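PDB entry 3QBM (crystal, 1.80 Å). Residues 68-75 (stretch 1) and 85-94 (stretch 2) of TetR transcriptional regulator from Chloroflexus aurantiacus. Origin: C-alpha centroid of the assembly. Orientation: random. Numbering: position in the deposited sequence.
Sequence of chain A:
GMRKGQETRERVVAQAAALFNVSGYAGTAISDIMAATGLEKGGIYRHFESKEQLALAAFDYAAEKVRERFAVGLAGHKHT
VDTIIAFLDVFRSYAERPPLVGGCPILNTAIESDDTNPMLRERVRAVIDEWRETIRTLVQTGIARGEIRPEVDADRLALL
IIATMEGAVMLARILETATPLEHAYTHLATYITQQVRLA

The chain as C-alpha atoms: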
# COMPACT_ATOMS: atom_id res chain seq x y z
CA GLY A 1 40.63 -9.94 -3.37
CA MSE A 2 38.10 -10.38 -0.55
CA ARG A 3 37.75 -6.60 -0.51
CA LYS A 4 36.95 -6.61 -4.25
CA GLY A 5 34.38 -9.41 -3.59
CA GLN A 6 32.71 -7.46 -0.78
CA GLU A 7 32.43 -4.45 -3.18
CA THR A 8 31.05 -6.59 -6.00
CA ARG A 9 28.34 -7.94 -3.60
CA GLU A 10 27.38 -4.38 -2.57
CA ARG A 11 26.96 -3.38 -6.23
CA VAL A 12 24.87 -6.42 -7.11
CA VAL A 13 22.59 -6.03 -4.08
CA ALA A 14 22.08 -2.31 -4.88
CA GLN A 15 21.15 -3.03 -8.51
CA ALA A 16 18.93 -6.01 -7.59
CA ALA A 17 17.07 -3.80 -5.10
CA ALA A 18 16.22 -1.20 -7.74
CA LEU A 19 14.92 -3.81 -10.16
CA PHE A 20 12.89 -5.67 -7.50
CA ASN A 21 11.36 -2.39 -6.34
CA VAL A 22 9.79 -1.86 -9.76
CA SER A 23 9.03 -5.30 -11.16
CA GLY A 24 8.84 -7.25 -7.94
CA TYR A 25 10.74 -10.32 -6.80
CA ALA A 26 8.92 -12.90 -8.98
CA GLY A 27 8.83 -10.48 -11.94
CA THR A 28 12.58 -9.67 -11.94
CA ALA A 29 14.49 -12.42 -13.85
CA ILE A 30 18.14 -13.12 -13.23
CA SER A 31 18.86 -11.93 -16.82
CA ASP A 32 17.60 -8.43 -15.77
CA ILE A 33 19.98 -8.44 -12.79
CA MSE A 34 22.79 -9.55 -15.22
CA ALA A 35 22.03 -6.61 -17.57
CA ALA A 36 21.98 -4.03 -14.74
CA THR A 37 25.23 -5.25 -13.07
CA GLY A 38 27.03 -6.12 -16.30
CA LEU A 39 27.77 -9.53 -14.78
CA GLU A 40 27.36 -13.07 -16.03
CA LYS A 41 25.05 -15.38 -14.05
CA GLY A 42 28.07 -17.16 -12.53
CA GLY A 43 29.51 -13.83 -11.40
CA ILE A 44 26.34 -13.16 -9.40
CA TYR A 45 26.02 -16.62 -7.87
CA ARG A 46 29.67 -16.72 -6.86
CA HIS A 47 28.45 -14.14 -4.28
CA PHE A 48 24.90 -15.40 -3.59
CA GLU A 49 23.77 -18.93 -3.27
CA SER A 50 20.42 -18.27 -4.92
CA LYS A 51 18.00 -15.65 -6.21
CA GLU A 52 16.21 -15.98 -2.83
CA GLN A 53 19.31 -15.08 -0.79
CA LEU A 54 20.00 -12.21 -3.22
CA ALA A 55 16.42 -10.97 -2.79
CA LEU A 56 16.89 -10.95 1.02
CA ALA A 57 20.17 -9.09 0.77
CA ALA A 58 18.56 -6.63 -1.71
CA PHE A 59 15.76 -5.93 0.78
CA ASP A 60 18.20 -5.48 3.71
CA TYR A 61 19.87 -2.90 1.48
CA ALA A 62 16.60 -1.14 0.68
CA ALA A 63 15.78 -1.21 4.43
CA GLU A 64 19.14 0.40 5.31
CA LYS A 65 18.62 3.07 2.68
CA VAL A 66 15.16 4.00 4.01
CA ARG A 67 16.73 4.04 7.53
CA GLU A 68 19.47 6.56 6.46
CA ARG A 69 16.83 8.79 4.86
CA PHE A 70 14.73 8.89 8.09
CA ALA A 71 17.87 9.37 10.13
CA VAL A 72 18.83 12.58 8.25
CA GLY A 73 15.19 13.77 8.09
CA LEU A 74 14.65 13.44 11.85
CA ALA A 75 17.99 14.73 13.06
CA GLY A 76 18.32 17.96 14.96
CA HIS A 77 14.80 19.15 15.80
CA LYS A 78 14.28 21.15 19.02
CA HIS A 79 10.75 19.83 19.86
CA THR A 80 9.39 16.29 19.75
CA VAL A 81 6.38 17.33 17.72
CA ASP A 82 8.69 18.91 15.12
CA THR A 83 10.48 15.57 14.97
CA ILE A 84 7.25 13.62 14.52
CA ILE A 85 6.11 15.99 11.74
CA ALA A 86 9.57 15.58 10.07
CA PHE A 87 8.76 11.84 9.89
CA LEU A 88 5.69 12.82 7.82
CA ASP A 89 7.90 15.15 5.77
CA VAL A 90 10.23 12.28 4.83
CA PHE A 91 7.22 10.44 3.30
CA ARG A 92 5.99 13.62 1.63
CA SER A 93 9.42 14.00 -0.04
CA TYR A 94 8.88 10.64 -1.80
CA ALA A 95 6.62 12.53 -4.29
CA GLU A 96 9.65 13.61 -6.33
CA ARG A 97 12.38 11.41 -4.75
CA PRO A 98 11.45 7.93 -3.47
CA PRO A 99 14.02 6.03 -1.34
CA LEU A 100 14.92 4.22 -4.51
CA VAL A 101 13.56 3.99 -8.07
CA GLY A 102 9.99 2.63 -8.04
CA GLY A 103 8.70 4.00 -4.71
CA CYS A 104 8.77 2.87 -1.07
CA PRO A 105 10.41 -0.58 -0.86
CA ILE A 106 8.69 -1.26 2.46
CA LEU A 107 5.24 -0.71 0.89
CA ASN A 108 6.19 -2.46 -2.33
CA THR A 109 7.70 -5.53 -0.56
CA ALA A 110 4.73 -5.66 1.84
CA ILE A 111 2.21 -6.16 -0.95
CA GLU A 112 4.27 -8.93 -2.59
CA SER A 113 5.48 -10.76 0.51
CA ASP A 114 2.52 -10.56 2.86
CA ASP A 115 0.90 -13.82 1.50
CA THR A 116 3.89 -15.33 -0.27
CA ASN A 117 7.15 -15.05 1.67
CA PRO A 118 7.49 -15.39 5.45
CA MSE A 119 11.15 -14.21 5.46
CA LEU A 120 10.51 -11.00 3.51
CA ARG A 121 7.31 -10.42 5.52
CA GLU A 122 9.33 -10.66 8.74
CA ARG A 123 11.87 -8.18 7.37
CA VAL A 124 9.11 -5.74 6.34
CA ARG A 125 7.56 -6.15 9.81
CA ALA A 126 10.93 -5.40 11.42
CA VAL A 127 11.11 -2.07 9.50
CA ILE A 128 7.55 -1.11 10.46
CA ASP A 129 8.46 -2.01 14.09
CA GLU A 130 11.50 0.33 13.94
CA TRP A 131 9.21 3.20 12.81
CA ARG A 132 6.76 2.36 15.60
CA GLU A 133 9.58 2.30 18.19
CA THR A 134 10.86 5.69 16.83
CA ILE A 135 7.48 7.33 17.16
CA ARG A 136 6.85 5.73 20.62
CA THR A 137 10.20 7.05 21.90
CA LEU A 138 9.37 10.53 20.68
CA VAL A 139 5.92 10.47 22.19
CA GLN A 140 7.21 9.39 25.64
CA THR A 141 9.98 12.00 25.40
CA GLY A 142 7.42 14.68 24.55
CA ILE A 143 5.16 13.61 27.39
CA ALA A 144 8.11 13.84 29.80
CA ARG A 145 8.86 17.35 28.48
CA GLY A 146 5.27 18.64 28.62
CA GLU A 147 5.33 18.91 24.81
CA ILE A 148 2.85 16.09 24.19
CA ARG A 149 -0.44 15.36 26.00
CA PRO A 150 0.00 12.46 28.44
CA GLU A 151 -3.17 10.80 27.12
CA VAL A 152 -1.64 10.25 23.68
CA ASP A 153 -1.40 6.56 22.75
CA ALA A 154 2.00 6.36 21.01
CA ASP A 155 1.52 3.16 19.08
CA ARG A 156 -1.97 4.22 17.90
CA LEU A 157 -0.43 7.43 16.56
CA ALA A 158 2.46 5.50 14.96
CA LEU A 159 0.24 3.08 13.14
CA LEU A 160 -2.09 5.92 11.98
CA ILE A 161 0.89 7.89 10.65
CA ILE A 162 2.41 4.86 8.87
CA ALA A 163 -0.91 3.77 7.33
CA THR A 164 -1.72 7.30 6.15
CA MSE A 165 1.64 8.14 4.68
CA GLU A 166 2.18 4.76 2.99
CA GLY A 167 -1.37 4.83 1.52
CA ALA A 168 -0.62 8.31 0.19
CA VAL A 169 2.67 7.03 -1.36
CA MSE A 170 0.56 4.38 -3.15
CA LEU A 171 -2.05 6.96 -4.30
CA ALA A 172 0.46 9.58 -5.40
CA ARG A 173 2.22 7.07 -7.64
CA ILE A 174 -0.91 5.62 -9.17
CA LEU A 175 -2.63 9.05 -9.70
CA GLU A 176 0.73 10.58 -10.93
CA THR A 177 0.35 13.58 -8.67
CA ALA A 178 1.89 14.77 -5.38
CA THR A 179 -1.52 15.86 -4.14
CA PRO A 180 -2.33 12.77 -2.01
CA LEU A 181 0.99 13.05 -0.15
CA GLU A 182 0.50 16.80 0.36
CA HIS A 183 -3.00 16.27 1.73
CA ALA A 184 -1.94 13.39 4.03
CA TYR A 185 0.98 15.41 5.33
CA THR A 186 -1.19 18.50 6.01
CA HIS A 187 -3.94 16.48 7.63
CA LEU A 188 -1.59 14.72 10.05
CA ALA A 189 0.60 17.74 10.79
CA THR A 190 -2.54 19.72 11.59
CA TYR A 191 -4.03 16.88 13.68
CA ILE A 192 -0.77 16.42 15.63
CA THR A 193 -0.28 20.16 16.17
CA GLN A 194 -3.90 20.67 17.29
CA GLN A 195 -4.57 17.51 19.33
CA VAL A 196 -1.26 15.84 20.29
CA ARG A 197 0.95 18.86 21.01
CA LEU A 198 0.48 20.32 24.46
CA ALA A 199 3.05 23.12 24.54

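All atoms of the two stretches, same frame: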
# COMPACT_ATOMS: atom_id res chain seq x y z
N GLU A 68 18.57 5.38 6.60
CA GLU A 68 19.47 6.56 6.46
C GLU A 68 18.68 7.85 6.18
O GLU A 68 18.97 8.93 6.70
CB GLU A 68 20.48 6.35 5.30
CG GLU A 68 21.59 5.31 5.57
CD GLU A 68 22.47 4.92 4.33
OE1 GLU A 68 22.16 5.29 3.16
OE2 GLU A 68 23.47 4.21 4.55
N ARG A 69 17.70 7.72 5.29
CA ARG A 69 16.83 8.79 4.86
C ARG A 69 15.97 9.33 6.06
O ARG A 69 15.83 10.56 6.25
CB ARG A 69 15.98 8.20 3.73
CG ARG A 69 15.05 9.09 2.98
CD ARG A 69 15.69 9.82 1.82
NE ARG A 69 14.67 10.73 1.29
CZ ARG A 69 14.08 10.60 0.11
NH1 ARG A 69 14.47 9.65 -0.73
NH2 ARG A 69 13.15 11.48 -0.26
N PHE A 70 15.41 8.44 6.87
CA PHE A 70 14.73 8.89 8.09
C PHE A 70 15.70 9.48 9.10
O PHE A 70 15.41 10.47 9.75
CB PHE A 70 13.91 7.78 8.73
CG PHE A 70 12.60 7.57 8.05
CD1 PHE A 70 11.54 8.44 8.28
CD2 PHE A 70 12.44 6.57 7.12
CE1 PHE A 70 10.36 8.30 7.64
CE2 PHE A 70 11.23 6.42 6.47
CZ PHE A 70 10.20 7.28 6.72
N ALA A 71 16.86 8.89 9.20
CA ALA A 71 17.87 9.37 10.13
C ALA A 71 18.24 10.85 9.89
O ALA A 71 18.32 11.61 10.84
CB ALA A 71 19.12 8.48 10.04
N VAL A 72 18.44 11.24 8.63
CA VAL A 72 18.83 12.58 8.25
C VAL A 72 17.59 13.50 8.43
O VAL A 72 17.68 14.59 9.01
CB VAL A 72 19.38 12.62 6.79
CG1 VAL A 72 19.63 14.07 6.31
CG2 VAL A 72 20.67 11.78 6.67
N GLY A 73 16.44 13.02 7.96
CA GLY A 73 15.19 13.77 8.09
C GLY A 73 14.80 14.13 9.51
O GLY A 73 14.26 15.22 9.75
N LEU A 74 15.10 13.25 10.47
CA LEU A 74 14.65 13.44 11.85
C LEU A 74 15.67 14.10 12.75
O LEU A 74 15.34 14.54 13.86
CB LEU A 74 14.18 12.11 12.47
CG LEU A 74 12.69 11.79 12.27
CD1 LEU A 74 12.24 11.92 10.86
CD2 LEU A 74 12.36 10.42 12.85
N ALA A 75 16.90 14.22 12.25
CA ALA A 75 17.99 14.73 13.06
C ALA A 75 17.90 16.22 13.31
O ALA A 75 17.58 17.01 12.42
CB ALA A 75 19.33 14.40 12.40
N ILE A 85 6.55 15.42 13.01
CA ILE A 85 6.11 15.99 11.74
C ILE A 85 7.21 15.81 10.64
O ILE A 85 6.92 15.62 9.48
CB ILE A 85 5.68 17.47 11.96
CG1 ILE A 85 4.42 17.53 12.82
CG2 ILE A 85 5.47 18.20 10.62
CD1 ILE A 85 3.89 18.91 13.10
N ALA A 86 8.48 15.80 11.03
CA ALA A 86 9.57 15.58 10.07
C ALA A 86 9.51 14.16 9.55
O ALA A 86 9.90 13.89 8.41
CB ALA A 86 10.93 15.87 10.72
N PHE A 87 9.02 13.23 10.37
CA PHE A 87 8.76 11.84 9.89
C PHE A 87 7.73 11.84 8.74
O PHE A 87 7.93 11.18 7.71
CB PHE A 87 8.30 10.99 11.07
CG PHE A 87 8.13 9.53 10.76
CD1 PHE A 87 6.92 9.05 10.26
CD2 PHE A 87 9.17 8.64 10.99
CE1 PHE A 87 6.74 7.69 9.99
CE2 PHE A 87 8.98 7.26 10.70
CZ PHE A 87 7.78 6.81 10.22
N LEU A 88 6.65 12.61 8.89
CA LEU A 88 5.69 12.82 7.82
C LEU A 88 6.38 13.45 6.60
O LEU A 88 6.15 13.02 5.46
CB LEU A 88 4.52 13.72 8.24
CG LEU A 88 3.82 13.49 9.57
CD1 LEU A 88 2.74 14.53 9.85
CD2 LEU A 88 3.23 12.07 9.63
N ASP A 89 7.25 14.44 6.84
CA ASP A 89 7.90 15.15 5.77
C ASP A 89 8.80 14.23 4.93
O ASP A 89 8.90 14.41 3.73
CB ASP A 89 8.70 16.34 6.28
CG ASP A 89 9.18 17.18 5.16
OD1 ASP A 89 8.32 17.69 4.41
OD2 ASP A 89 10.39 17.28 4.96
N VAL A 90 9.43 13.25 5.57
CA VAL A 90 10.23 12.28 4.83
C VAL A 90 9.31 11.59 3.79
O VAL A 90 9.66 11.52 2.61
CB VAL A 90 10.89 11.22 5.78
CG1 VAL A 90 11.55 10.10 4.98
CG2 VAL A 90 11.93 11.91 6.69
N PHE A 91 8.15 11.07 4.23
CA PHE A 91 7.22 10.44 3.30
C PHE A 91 6.73 11.40 2.21
O PHE A 91 6.67 11.03 1.03
CB PHE A 91 6.03 9.88 4.07
CG PHE A 91 6.28 8.53 4.67
CD1 PHE A 91 6.31 7.42 3.85
CD2 PHE A 91 6.45 8.37 6.02
CE1 PHE A 91 6.50 6.17 4.38
CE2 PHE A 91 6.60 7.10 6.54
CZ PHE A 91 6.65 6.02 5.73
N ARG A 92 6.41 12.62 2.59
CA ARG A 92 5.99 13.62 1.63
C ARG A 92 7.04 13.82 0.54
O ARG A 92 6.69 13.96 -0.67
CB ARG A 92 5.66 14.95 2.33
CG ARG A 92 5.15 15.97 1.35
CD ARG A 92 4.58 17.19 1.98
NE ARG A 92 5.56 17.94 2.73
CZ ARG A 92 5.40 19.20 3.16
NH1 ARG A 92 4.32 19.92 2.86
NH2 ARG A 92 6.37 19.77 3.84
N SER A 93 8.32 13.79 0.93
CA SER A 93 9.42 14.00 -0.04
C SER A 93 9.56 12.89 -1.07
O SER A 93 10.28 13.06 -2.09
CB SER A 93 10.75 14.21 0.69
OG SER A 93 11.28 12.98 1.15
N TYR A 94 8.92 11.74 -0.81
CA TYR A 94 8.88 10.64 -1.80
C TYR A 94 8.18 11.02 -3.10
O TYR A 94 8.41 10.33 -4.09
CB TYR A 94 8.19 9.39 -1.24
CG TYR A 94 8.96 8.66 -0.17
CD1 TYR A 94 10.12 9.18 0.39
CD2 TYR A 94 8.46 7.48 0.37
CE1 TYR A 94 10.78 8.50 1.39
CE2 TYR A 94 9.14 6.79 1.35
CZ TYR A 94 10.29 7.32 1.86
OH TYR A 94 10.95 6.64 2.86
O HOH W 1 14.01 12.75 3.07

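Where two helices pack at a steep angle, the contact is often organized around one side chain that fills a gap in the opposing helix, with aromatic rings widening the interface and a polar group closing one end. The pairing of residues 68-75 with 85-94 in this TetR regulator illustrates the principle. The helix axes approach to 9.0 Å, their directions differ by 132°, and 480 Å² of surface is buried, counting both sides.

Steric fit comes first. Val90 points toward the first helix and acts as a knob in a hole formed by Arg69, Phe70, Gly73 and Leu74. Gly73 makes the fit possible: its CA lies 4.0 Å from Val90 CG2, and a CB in ideal position on Gly73 would come within 2.5 Å of that same Val90 CG2, a clash. The backbones run close here: Gly73 O lies 3.5 Å from Ala86 CB, and the CA atoms of Leu74 and Ala86 are 5.8 Å apart. The CA-to-CB bond of Leu74 points sideways, but the end of its side chain comes nearer, bringing Leu74 CD1 to 4.2 Å from Ala86 CB, 4.1 Å from Phe87 CB and 4.2 Å from Val90 CG2.

Aromatic contacts center on Phe70, which buries more surface against the other stretch than any other residue. Val90 CG1 sits over one face of its ring, 3.6 Å from the Phe70 ring centroid and 18° off the normal, a CH-pi contact. Phe70 and Phe87 form an offset stack, with planes inclined by 29° and Phe70 CE1 3.5 Å from Phe87 CE2. Toward Phe91 the arrangement changes: the edge of Phe70 meets the face of Phe91 in an offset edge-to-face pair, with planes at 63° and Phe70 CZ 3.6 Å from Phe91 CE2. One ring thus uses both face and edge to engage its neighbors.

Polar interactions complete the contact. Arg69 NH2 donates a hydrogen bond to Ser93 OG at 2.8 Å; Ser93 OG lies near the guanidinium plane, where N-H groups point. That hydroxyl in turn donates to Val90 O, 2.6 Å from Ser93 OG, so the bond from Arg69 is tied to the backbone of the knob residue itself. A water reinforces the link, accepting from Arg69 NE at 2.8 Å and donating a weak hydrogen bond to Ser93 OG at 3.3 Å. Tyr94 CD1 lies over one face of the guanidinium, 3.9 Å from Arg69 NH2.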